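Local atomic coordinates of F420-dependent methylenetetrahydromethanopterin dehydrogenase (Methanopyrus kandleri, PDB entry 1QV9), a protein that catalyses the reversible, coenzyme F420-dependent interconversion of methenyl- and methylene-tetrahydromethanopterin in methanogenesis from carbon dioxide. Residues 3-14 against 63-73; 150-159 against 183-194. All blocks are in the same frame, centred on the assembly; numbering follows the deposited sequence.

Contact 1. Residues 3-14 against 63-73; sequences VAKAIFIKCGNL and FEPDFIVYGGP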
loop_
_atom_site.group_PDB
_atom_site.type_symbol
_atom_site.label_atom_id
_atom_site.label_comp_id
_atom_site.label_asym_id
_atom_site.label_seq_id
_atom_site.Cartn_x
_atom_site.Cartn_y
_atom_site.Cartn_z
ATOM N N VAL A 3 -43.701 13.721 -14.476
ATOM C CA VAL A 3 -42.990 12.896 -13.506
ATOM C C VAL A 3 -43.120 11.408 -13.828
ATOM O O VAL A 3 -44.228 10.893 -13.922
ATOM C CB VAL A 3 -43.567 13.153 -12.091
ATOM C CG1 VAL A 3 -42.944 12.203 -11.070
ATOM C CG2 VAL A 3 -43.332 14.605 -11.689
ATOM N N ALA A 4 -41.984 10.734 -13.997
ATOM C CA ALA A 4 -41.946 9.306 -14.269
ATOM C C ALA A 4 -42.073 8.569 -12.924
ATOM O O ALA A 4 -41.504 8.995 -11.913
ATOM C CB ALA A 4 -40.630 8.945 -14.927
ATOM N N LYS A 5 -42.800 7.464 -12.930
ATOM C CA LYS A 5 -43.007 6.688 -11.704
ATOM C C LYS A 5 -42.576 5.251 -11.921
ATOM O O LYS A 5 -42.776 4.697 -12.995
ATOM C CB LYS A 5 -44.480 6.723 -11.304
ATOM C CG LYS A 5 -44.897 8.092 -10.768
ATOM C CD LYS A 5 -46.369 8.153 -10.387
ATOM C CE LYS A 5 -47.264 8.144 -11.614
ATOM N NZ LYS A 5 -48.701 8.302 -11.223
ATOM N N ALA A 6 -41.955 4.655 -10.905
ATOM C CA ALA A 6 -41.544 3.261 -11.022
ATOM C C ALA A 6 -41.550 2.593 -9.646
ATOM O O ALA A 6 -41.400 3.264 -8.628
ATOM C CB ALA A 6 -40.136 3.159 -11.620
ATOM N N ILE A 7 -41.732 1.284 -9.639
ATOM C CA ILE A 7 -41.678 0.527 -8.385
ATOM C C ILE A 7 -40.501 -0.415 -8.553
ATOM O O ILE A 7 -40.319 -0.996 -9.620
ATOM C CB ILE A 7 -42.947 -0.322 -8.151
ATOM C CG1 ILE A 7 -44.178 0.582 -8.004
ATOM C CG2 ILE A 7 -42.783 -1.201 -6.861
ATOM C CD1 ILE A 7 -45.494 -0.184 -7.899
ATOM N N PHE A 8 -39.690 -0.547 -7.510
ATOM C CA PHE A 8 -38.544 -1.458 -7.514
ATOM C C PHE A 8 -38.849 -2.561 -6.520
ATOM O O PHE A 8 -39.286 -2.274 -5.410
ATOM C CB PHE A 8 -37.263 -0.734 -7.082
ATOM C CG PHE A 8 -36.761 0.245 -8.108
ATOM C CD1 PHE A 8 -37.279 1.540 -8.175
ATOM C CD2 PHE A 8 -35.761 -0.138 -9.011
ATOM C CE1 PHE A 8 -36.801 2.460 -9.131
ATOM C CE2 PHE A 8 -35.268 0.790 -9.979
ATOM C CZ PHE A 8 -35.798 2.090 -10.026
ATOM N N ILE A 9 -38.626 -3.819 -6.900
ATOM C CA ILE A 9 -38.882 -4.945 -5.987
ATOM C C ILE A 9 -37.536 -5.591 -5.709
ATOM O O ILE A 9 -36.805 -5.923 -6.647
ATOM C CB ILE A 9 -39.822 -5.979 -6.634
ATOM C CG1 ILE A 9 -41.089 -5.298 -7.141
ATOM C CG2 ILE A 9 -40.146 -7.095 -5.644
ATOM C CD1 ILE A 9 -41.950 -6.232 -8.048
ATOM N N LYS A 10 -37.206 -5.795 -4.425
ATOM C CA LYS A 10 -35.907 -6.347 -4.051
ATOM C C LYS A 10 -36.079 -7.597 -3.199
ATOM O O LYS A 10 -36.600 -7.524 -2.073
ATOM C CB LYS A 10 -35.070 -5.308 -3.248
ATOM C CG LYS A 10 -34.824 -4.000 -3.991
ATOM C CD LYS A 10 -33.886 -3.052 -3.245
ATOM C CE LYS A 10 -33.750 -1.736 -4.033
ATOM N NZ LYS A 10 -32.617 -0.902 -3.547
ATOM N N CYS A 11 -35.660 -8.742 -3.744
ATOM C CA CYS A 11 -35.720 -10.024 -3.040
ATOM C C CYS A 11 -34.360 -10.683 -3.175
ATOM O O CYS A 11 -33.887 -10.926 -4.307
ATOM C CB CYS A 11 -36.804 -10.919 -3.635
ATOM S SG CYS A 11 -38.481 -10.253 -3.509
ATOM N N GLY A 12 -33.721 -11.017 -2.050
ATOM C CA GLY A 12 -32.382 -11.564 -2.120
ATOM C C GLY A 12 -31.461 -10.361 -2.263
ATOM O O GLY A 12 -31.953 -9.231 -2.281
ATOM N N ASN A 13 -30.158 -10.556 -2.348
ATOM C CA ASN A 13 -29.324 -9.359 -2.512
ATOM C C ASN A 13 -28.248 -9.518 -3.557
ATOM O O ASN A 13 -27.552 -10.534 -3.624
ATOM C CB ASN A 13 -28.676 -8.960 -1.191
ATOM C CG ASN A 13 -27.981 -7.595 -1.271
ATOM O OD1 ASN A 13 -28.601 -6.571 -1.645
ATOM N ND2 ASN A 13 -26.689 -7.578 -0.953
ATOM N N LEU A 14 -28.131 -8.487 -4.370
ATOM C CA LEU A 14 -27.139 -8.396 -5.412
ATOM C C LEU A 14 -26.603 -6.975 -5.239
ATOM O O LEU A 14 -27.324 -6.083 -4.771
ATOM C CB LEU A 14 -27.839 -8.523 -6.790
ATOM C CG LEU A 14 -27.344 -9.453 -7.891
ATOM C CD1 LEU A 14 -26.939 -10.802 -7.336
ATOM C CD2 LEU A 14 -28.447 -9.574 -8.933
ATOM N N PHE A 63 -50.694 3.888 -7.493
ATOM C CA PHE A 63 -49.476 4.605 -7.849
ATOM C C PHE A 63 -49.308 4.773 -9.353
ATOM O O PHE A 63 -48.737 5.759 -9.777
ATOM C CB PHE A 63 -48.260 3.887 -7.237
ATOM C CG PHE A 63 -46.955 4.634 -7.370
ATOM C CD1 PHE A 63 -46.779 5.921 -6.846
ATOM C CD2 PHE A 63 -45.861 4.020 -7.996
ATOM C CE1 PHE A 63 -45.565 6.570 -6.941
ATOM C CE2 PHE A 63 -44.650 4.665 -8.092
ATOM C CZ PHE A 63 -44.485 5.943 -7.568
ATOM N N GLU A 64 -49.822 3.822 -10.128
ATOM C CA GLU A 64 -49.757 3.868 -11.592
ATOM C C GLU A 64 -48.326 4.045 -12.131
ATOM O O GLU A 64 -48.001 5.045 -12.798
ATOM C CB GLU A 64 -50.658 4.998 -12.124
ATOM C CG GLU A 64 -52.064 4.944 -11.558
ATOM C CD GLU A 64 -53.023 5.934 -12.210
ATOM O OE1 GLU A 64 -52.616 7.082 -12.484
ATOM O OE2 GLU A 64 -54.196 5.554 -12.431
ATOM N N PRO A 65 -47.438 3.088 -11.820
ATOM C CA PRO A 65 -46.059 3.174 -12.301
ATOM C C PRO A 65 -45.957 3.033 -13.824
ATOM O O PRO A 65 -46.782 2.363 -14.449
ATOM C CB PRO A 65 -45.380 1.998 -11.610
ATOM C CG PRO A 65 -46.459 0.995 -11.484
ATOM C CD PRO A 65 -47.669 1.831 -11.088
ATOM N N ASP A 66 -44.935 3.679 -14.390
ATOM C CA ASP A 66 -44.663 3.580 -15.822
ATOM C C ASP A 66 -43.915 2.268 -16.080
ATOM O O ASP A 66 -44.024 1.677 -17.134
ATOM C CB ASP A 66 -43.864 4.799 -16.235
ATOM C CG ASP A 66 -44.656 6.067 -16.044
ATOM O OD1 ASP A 66 -44.160 7.007 -15.383
ATOM O OD2 ASP A 66 -45.805 6.115 -16.562
ATOM N N PHE A 67 -43.144 1.812 -15.096
ATOM C CA PHE A 67 -42.458 0.531 -15.236
ATOM C C PHE A 67 -42.143 -0.008 -13.842
ATOM O O PHE A 67 -42.209 0.738 -12.855
ATOM C CB PHE A 67 -41.171 0.628 -16.098
ATOM C CG PHE A 67 -40.109 1.580 -15.575
ATOM C CD1 PHE A 67 -39.067 1.126 -14.775
ATOM C CD2 PHE A 67 -40.109 2.916 -15.939
ATOM C CE1 PHE A 67 -38.055 1.960 -14.357
ATOM C CE2 PHE A 67 -39.088 3.782 -15.522
ATOM C CZ PHE A 67 -38.042 3.305 -14.720
ATOM N N ILE A 68 -41.890 -1.312 -13.781
ATOM C CA ILE A 68 -41.559 -2.019 -12.532
ATOM C C ILE A 68 -40.241 -2.751 -12.741
ATOM O O ILE A 68 -39.996 -3.290 -13.819
ATOM C CB ILE A 68 -42.656 -3.010 -12.179
ATOM C CG1 ILE A 68 -43.944 -2.229 -11.923
ATOM C CG2 ILE A 68 -42.280 -3.811 -10.914
ATOM C CD1 ILE A 68 -45.170 -3.054 -11.608
ATOM N N VAL A 69 -39.380 -2.748 -11.723
ATOM C CA VAL A 69 -38.091 -3.408 -11.809
ATOM C C VAL A 69 -38.009 -4.435 -10.711
ATOM O O VAL A 69 -38.381 -4.167 -9.574
ATOM C CB VAL A 69 -36.906 -2.394 -11.636
ATOM C CG1 VAL A 69 -35.575 -3.120 -11.803
ATOM C CG2 VAL A 69 -37.043 -1.239 -12.619
ATOM N N TYR A 70 -37.597 -5.647 -11.049
ATOM C CA TYR A 70 -37.394 -6.681 -10.028
ATOM C C TYR A 70 -35.896 -6.958 -10.048
ATOM O O TYR A 70 -35.332 -7.235 -11.107
ATOM C CB TYR A 70 -38.150 -7.955 -10.368
ATOM C CG TYR A 70 -37.791 -9.111 -9.459
ATOM C CD1 TYR A 70 -36.700 -9.951 -9.734
ATOM C CD2 TYR A 70 -38.500 -9.312 -8.265
ATOM C CE1 TYR A 70 -36.308 -10.966 -8.836
ATOM C CE2 TYR A 70 -38.114 -10.328 -7.369
ATOM C CZ TYR A 70 -37.033 -11.139 -7.658
ATOM O OH TYR A 70 -36.703 -12.183 -6.794
ATOM N N GLY A 71 -35.247 -6.867 -8.889
ATOM C CA GLY A 71 -33.808 -7.110 -8.829
ATOM C C GLY A 71 -33.461 -8.111 -7.726
ATOM O O GLY A 71 -34.028 -8.054 -6.626
ATOM N N GLY A 72 -32.540 -9.021 -8.021
ATOM C CA GLY A 72 -32.107 -9.986 -7.035
ATOM C C GLY A 72 -31.343 -11.077 -7.739
ATOM O O GLY A 72 -31.323 -11.113 -8.988
ATOM N N PRO A 73 -30.693 -11.969 -6.982
ATOM C CA PRO A 73 -29.928 -13.037 -7.603
ATOM C C PRO A 73 -30.757 -14.028 -8.417
ATOM O O PRO A 73 -31.968 -14.206 -8.196
ATOM C CB PRO A 73 -29.288 -13.753 -6.411
ATOM C CG PRO A 73 -29.306 -12.725 -5.302
ATOM C CD PRO A 73 -30.596 -12.022 -5.514
HETATM O O HOH W 1 -45.883 8.872 -14.906
HETATM O O HOH W 2 -50.244 8.497 -13.507
HETATM O O HOH W 3 -33.940 -12.712 -6.549
HETATM O O HOH W 4 -32.371 -7.510 -4.329
#
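Bent at chi3 (-72°), the K5 side chain crosses the F63 ring, whose CG stands anti to its own backbone N (chi1 -172°), which lays the ring beneath the lysine's methylenes. K5 CD sits over one ring face, a CH-pi contact 4.1 Å from the F63 centroid, and K5 NZ bonds F63 O, the last carbonyl of helix 46-63, at 2.9 Å. A lysine suits this place because its methylenes cover an aromatic ring while its ammonium meets a helix C-terminus; an alanine here would probably uncover much of that ring face and cost the F63 carbonyl its ammonium partner. D66, just before strand 67-71, extends the pairing: its OD1 accepts from K5 N at 2.8 Å, and D66 N returns a bond to K5 O. Strands 4-10 and 67-71 then run parallel, I9 N meeting V69 O at 2.7 Å. A6, small enough to fit beneath a ring, puts CB over a face of F67. I7, I9 and Y70 turn to the side covered by helix 46-63, the helix of the beta-alpha-beta crossover from strand 33-39 to strand 67-71. Apolar side chains thus line both faces of the pair's middle, while at its start a water joins K5 NZ to E64 OE1.

Contact 2. Residues 150-159 against 183-194; sequences ATGVFRVVQE and IDRNTLLEREEF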
loop_
_atom_site.group_PDB
_atom_site.type_symbol
_atom_site.label_atom_id
_atom_site.label_comp_id
_atom_site.label_asym_id
_atom_site.label_seq_id
_atom_site.Cartn_x
_atom_site.Cartn_y
_atom_site.Cartn_z
ATOM N N ALA A 150 -16.673 2.062 -9.227
ATOM C CA ALA A 150 -15.445 2.602 -9.800
ATOM C C ALA A 150 -15.059 2.078 -11.177
ATOM O O ALA A 150 -14.292 2.718 -11.882
ATOM C CB ALA A 150 -14.283 2.465 -8.784
ATOM N N THR A 151 -15.563 0.900 -11.557
ATOM C CA THR A 151 -15.249 0.392 -12.911
ATOM C C THR A 151 -16.194 1.012 -13.935
ATOM O O THR A 151 -15.943 0.909 -15.151
ATOM C CB THR A 151 -15.408 -1.136 -12.994
ATOM O OG1 THR A 151 -16.764 -1.475 -12.691
ATOM C CG2 THR A 151 -14.390 -1.823 -12.048
ATOM N N GLY A 152 -17.262 1.651 -13.457
ATOM C CA GLY A 152 -18.218 2.252 -14.374
ATOM C C GLY A 152 -19.431 1.399 -14.677
ATOM O O GLY A 152 -20.317 1.824 -15.433
ATOM N N VAL A 153 -19.523 0.199 -14.087
ATOM C CA VAL A 153 -20.683 -0.639 -14.342
ATOM C C VAL A 153 -21.990 0.050 -13.918
ATOM O O VAL A 153 -23.000 -0.059 -14.614
ATOM C CB VAL A 153 -20.568 -2.016 -13.607
ATOM C CG1 VAL A 153 -21.917 -2.762 -13.615
ATOM C CG2 VAL A 153 -19.475 -2.835 -14.283
ATOM N N PHE A 154 -21.973 0.757 -12.774
ATOM C CA PHE A 154 -23.191 1.424 -12.324
ATOM C C PHE A 154 -23.585 2.559 -13.283
ATOM O O PHE A 154 -24.768 2.915 -13.316
ATOM C CB PHE A 154 -23.021 1.981 -10.886
ATOM C CG PHE A 154 -23.171 0.937 -9.790
ATOM C CD1 PHE A 154 -22.654 1.189 -8.534
ATOM C CD2 PHE A 154 -23.816 -0.258 -10.020
ATOM C CE1 PHE A 154 -22.780 0.258 -7.502
ATOM C CE2 PHE A 154 -23.940 -1.209 -8.974
ATOM C CZ PHE A 154 -23.421 -0.928 -7.737
ATOM N N ARG A 155 -22.622 3.123 -14.006
ATOM C CA ARG A 155 -22.988 4.189 -14.942
ATOM C C ARG A 155 -23.752 3.572 -16.109
ATOM O O ARG A 155 -24.631 4.211 -16.687
ATOM C CB ARG A 155 -21.766 4.973 -15.457
ATOM C CG ARG A 155 -22.129 6.442 -15.801
ATOM C CD ARG A 155 -20.980 7.206 -16.366
ATOM N NE ARG A 155 -19.776 7.203 -15.537
ATOM C CZ ARG A 155 -19.603 7.949 -14.456
ATOM N NH1 ARG A 155 -18.478 7.864 -13.785
ATOM N NH2 ARG A 155 -20.542 8.783 -14.067
ATOM N N VAL A 156 -23.429 2.338 -16.494
ATOM C CA VAL A 156 -24.167 1.682 -17.573
ATOM C C VAL A 156 -25.637 1.491 -17.133
ATOM O O VAL A 156 -26.588 1.674 -17.909
ATOM C CB VAL A 156 -23.580 0.282 -17.879
ATOM C CG1 VAL A 156 -24.369 -0.399 -18.971
ATOM C CG2 VAL A 156 -22.104 0.418 -18.308
ATOM N N VAL A 157 -25.819 1.064 -15.877
ATOM C CA VAL A 157 -27.168 0.864 -15.344
ATOM C C VAL A 157 -27.916 2.177 -15.258
ATOM O O VAL A 157 -29.093 2.222 -15.616
ATOM C CB VAL A 157 -27.076 0.151 -13.935
ATOM C CG1 VAL A 157 -28.442 -0.069 -13.320
ATOM C CG2 VAL A 157 -26.369 -1.175 -14.090
ATOM N N GLN A 158 -27.241 3.221 -14.786
ATOM C CA GLN A 158 -27.827 4.553 -14.668
ATOM C C GLN A 158 -28.312 4.973 -16.052
ATOM O O GLN A 158 -29.457 5.420 -16.191
ATOM C CB GLN A 158 -26.786 5.559 -14.163
ATOM C CG GLN A 158 -27.294 7.016 -14.082
ATOM C CD GLN A 158 -26.199 8.096 -14.044
ATOM O OE1 GLN A 158 -25.016 7.824 -13.799
ATOM N NE2 GLN A 158 -26.613 9.360 -14.263
ATOM N N GLU A 159 -27.460 4.805 -17.063
ATOM C CA GLU A 159 -27.864 5.245 -18.414
ATOM C C GLU A 159 -29.063 4.506 -18.940
ATOM O O GLU A 159 -29.980 5.106 -19.528
ATOM C CB GLU A 159 -26.711 5.087 -19.398
ATOM C CG GLU A 159 -25.586 6.063 -19.238
ATOM C CD GLU A 159 -24.502 5.828 -20.293
ATOM O OE1 GLU A 159 -24.623 4.854 -21.089
ATOM O OE2 GLU A 159 -23.542 6.612 -20.319
ATOM N N ILE A 183 -23.772 -7.381 -18.954
ATOM C CA ILE A 183 -22.574 -6.631 -18.627
ATOM C C ILE A 183 -21.452 -7.484 -18.084
ATOM O O ILE A 183 -21.652 -8.359 -17.221
ATOM C CB ILE A 183 -22.915 -5.532 -17.568
ATOM C CG1 ILE A 183 -23.992 -4.595 -18.140
ATOM C CG2 ILE A 183 -21.641 -4.758 -17.135
ATOM C CD1 ILE A 183 -24.598 -3.632 -17.100
ATOM N N ASP A 184 -20.269 -7.230 -18.614
ATOM C CA ASP A 184 -19.070 -7.894 -18.153
ATOM C C ASP A 184 -17.830 -7.092 -18.464
ATOM O O ASP A 184 -17.923 -5.920 -18.879
ATOM C CB ASP A 184 -18.988 -9.331 -18.676
ATOM C CG ASP A 184 -18.718 -9.424 -20.189
ATOM O OD1 ASP A 184 -18.526 -8.387 -20.856
ATOM O OD2 ASP A 184 -18.698 -10.567 -20.708
ATOM N N ARG A 185 -16.668 -7.690 -18.210
ATOM C CA ARG A 185 -15.394 -7.044 -18.449
ATOM C C ARG A 185 -15.305 -6.342 -19.807
ATOM O O ARG A 185 -14.889 -5.174 -19.897
ATOM C CB ARG A 185 -14.292 -8.106 -18.313
ATOM C CG ARG A 185 -12.903 -7.600 -18.572
ATOM C CD ARG A 185 -12.204 -8.339 -19.676
ATOM N NE ARG A 185 -12.184 -9.794 -19.534
ATOM C CZ ARG A 185 -12.008 -10.596 -20.584
ATOM N NH1 ARG A 185 -11.986 -11.911 -20.439
ATOM N NH2 ARG A 185 -11.901 -10.070 -21.789
ATOM N N ASN A 186 -15.745 -7.019 -20.866
ATOM C CA ASN A 186 -15.639 -6.412 -22.184
ATOM C C ASN A 186 -16.554 -5.241 -22.456
ATOM O O ASN A 186 -16.315 -4.471 -23.380
ATOM C CB ASN A 186 -15.772 -7.468 -23.283
ATOM C CG ASN A 186 -14.506 -8.339 -23.401
ATOM O OD1 ASN A 186 -13.415 -7.939 -22.947
ATOM N ND2 ASN A 186 -14.645 -9.521 -24.021
ATOM N N THR A 187 -17.611 -5.095 -21.662
ATOM C CA THR A 187 -18.509 -3.958 -21.809
ATOM C C THR A 187 -17.700 -2.680 -21.716
ATOM O O THR A 187 -18.001 -1.665 -22.370
ATOM C CB THR A 187 -19.549 -3.984 -20.644
ATOM O OG1 THR A 187 -20.247 -5.216 -20.690
ATOM C CG2 THR A 187 -20.553 -2.836 -20.757
ATOM N N LEU A 188 -16.646 -2.712 -20.898
ATOM C CA LEU A 188 -15.879 -1.494 -20.669
ATOM C C LEU A 188 -15.114 -0.977 -21.901
ATOM O O LEU A 188 -14.833 0.218 -21.999
ATOM C CB LEU A 188 -14.885 -1.698 -19.515
ATOM C CG LEU A 188 -15.496 -2.132 -18.187
ATOM C CD1 LEU A 188 -14.461 -1.868 -17.093
ATOM C CD2 LEU A 188 -16.800 -1.431 -17.916
ATOM N N LEU A 189 -14.843 -1.874 -22.829
ATOM C CA LEU A 189 -14.077 -1.532 -24.032
ATOM C C LEU A 189 -14.715 -0.430 -24.851
ATOM O O LEU A 189 -14.001 0.343 -25.510
ATOM C CB LEU A 189 -13.902 -2.787 -24.877
ATOM C CG LEU A 189 -12.918 -3.809 -24.290
ATOM C CD1 LEU A 189 -13.104 -5.155 -24.990
ATOM C CD2 LEU A 189 -11.468 -3.323 -24.400
ATOM N N GLU A 190 -16.044 -0.332 -24.819
ATOM C CA GLU A 190 -16.718 0.705 -25.602
ATOM C C GLU A 190 -17.376 1.835 -24.814
ATOM O O GLU A 190 -18.206 2.583 -25.340
ATOM C CB GLU A 190 -17.751 0.037 -26.514
ATOM C CG GLU A 190 -17.092 -0.790 -27.592
ATOM C CD GLU A 190 -18.101 -1.577 -28.403
ATOM O OE1 GLU A 190 -17.938 -1.624 -29.639
ATOM O OE2 GLU A 190 -19.041 -2.149 -27.817
ATOM N N ARG A 191 -17.015 1.964 -23.545
ATOM C CA ARG A 191 -17.563 3.027 -22.727
ATOM C C ARG A 191 -16.590 4.205 -22.872
ATOM O O ARG A 191 -15.417 4.022 -23.186
ATOM C CB ARG A 191 -17.621 2.576 -21.262
ATOM C CG ARG A 191 -18.483 1.325 -20.986
ATOM C CD ARG A 191 -19.964 1.631 -21.107
ATOM N NE ARG A 191 -20.330 2.774 -20.286
ATOM C CZ ARG A 191 -21.494 3.398 -20.383
ATOM N NH1 ARG A 191 -22.397 2.966 -21.268
ATOM N NH2 ARG A 191 -21.745 4.469 -19.635
ATOM N N GLU A 192 -17.046 5.420 -22.653
ATOM C CA GLU A 192 -16.085 6.519 -22.749
ATOM C C GLU A 192 -15.710 6.856 -21.313
ATOM O O GLU A 192 -15.370 7.978 -20.990
ATOM C CB GLU A 192 -16.728 7.733 -23.416
ATOM C CG GLU A 192 -17.090 7.472 -24.856
ATOM C CD GLU A 192 -15.887 7.011 -25.645
ATOM O OE1 GLU A 192 -15.135 7.871 -26.163
ATOM O OE2 GLU A 192 -15.680 5.783 -25.728
ATOM N N GLU A 193 -15.761 5.851 -20.459
ATOM C CA GLU A 193 -15.519 6.053 -19.033
ATOM C C GLU A 193 -14.157 6.662 -18.624
ATOM O O GLU A 193 -14.077 7.736 -17.984
ATOM C CB GLU A 193 -15.725 4.692 -18.339
ATOM C CG GLU A 193 -15.686 4.688 -16.786
ATOM C CD GLU A 193 -16.870 5.400 -16.175
ATOM O OE1 GLU A 193 -17.964 5.456 -16.808
ATOM O OE2 GLU A 193 -16.695 5.896 -15.047
ATOM N N PHE A 194 -13.086 6.004 -19.045
ATOM C CA PHE A 194 -11.750 6.388 -18.631
ATOM C C PHE A 194 -10.890 7.157 -19.610
ATOM O O PHE A 194 -10.725 6.746 -20.775
ATOM C CB PHE A 194 -10.986 5.110 -18.243
ATOM C CG PHE A 194 -11.630 4.347 -17.105
ATOM C CD1 PHE A 194 -11.504 4.817 -15.812
ATOM C CD2 PHE A 194 -12.395 3.196 -17.338
ATOM C CE1 PHE A 194 -12.140 4.153 -14.745
ATOM C CE2 PHE A 194 -13.031 2.534 -16.297
ATOM C CZ PHE A 194 -12.907 3.006 -14.996
HETATM O O HOH W 5 -19.058 3.064 -17.734
#
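R191 reaches across to helix 153-169, where V156 and E159 receive it. From CB, which points toward the helix, its chain bends at chi2 and again at chi3, folding the arginine so that CD lies 3.7 Å from V156 CG2. NE passes the same methyl and gives its hydrogen to a water that also donates to G152 O and E193 OE1. At CZ the guanidinium is covered on one face by CG2 of V156, whose beta-branched side chain offers a methyl to the flat group. The two terminal nitrogens end at E159: NH1 bonds OE1 at 2.9 Å, from above the carboxylate plane, and NH2 makes a weaker bond to OE2, the two planes being turned 53° apart.

G152, just past the end of helix 134-150, is also the N-cap of helix 153-169, a sharp junction between consecutive helices. With its phi of 97° and psi near zero, a CB would be jammed against the T151 carbonyl oxygen, which calls for glycine, and it would also collide with the E193 carboxylate. The loop following strand 180-183, the edge strand of the parallel sheet in this chain, wraps this junction on its way to helix 197-223.

E193 answers R155 in a flatter fashion. R155 NE bonds E193 OE1 at 2.8 Å and NH1 bonds OE2 at 2.9 Å, each on a syn lone pair, with the groups only 13° from coplanar. This buried carboxylate is therefore gripped side-on, its rotation fixed, while R155 NH2 turns to T264 and to D133 of the second subunit. Farther along, I183 CD1 packs on V156 CG1 at 3.7 Å and its CG2 meets V153. The F194 ring presents its edge to A150 O and T151 O, the former 3.4 Å from CZ.

Overall arrangement
Contact 1 closes before contact 2 opens; their centres are about 22 Å apart, on opposite sides of the chain's centre, and their nearest atoms stay about 7 Å apart. Helix 153-169 links them: its first turns carry contact 2, while F161, L164, I165 and A168 farther along cover V69, F67, A4 and D66 of contact 1. The sheet is a second link, since contact 1 joins two inner strands and the second segment of contact 2 starts at I183, the last residue of strand 180-183. A magnesium ion lies about 10 Å from the F67 side chain. Both border other subunits: contact 1 through N13 against M22 of the second subunit, contact 2 with the second and third.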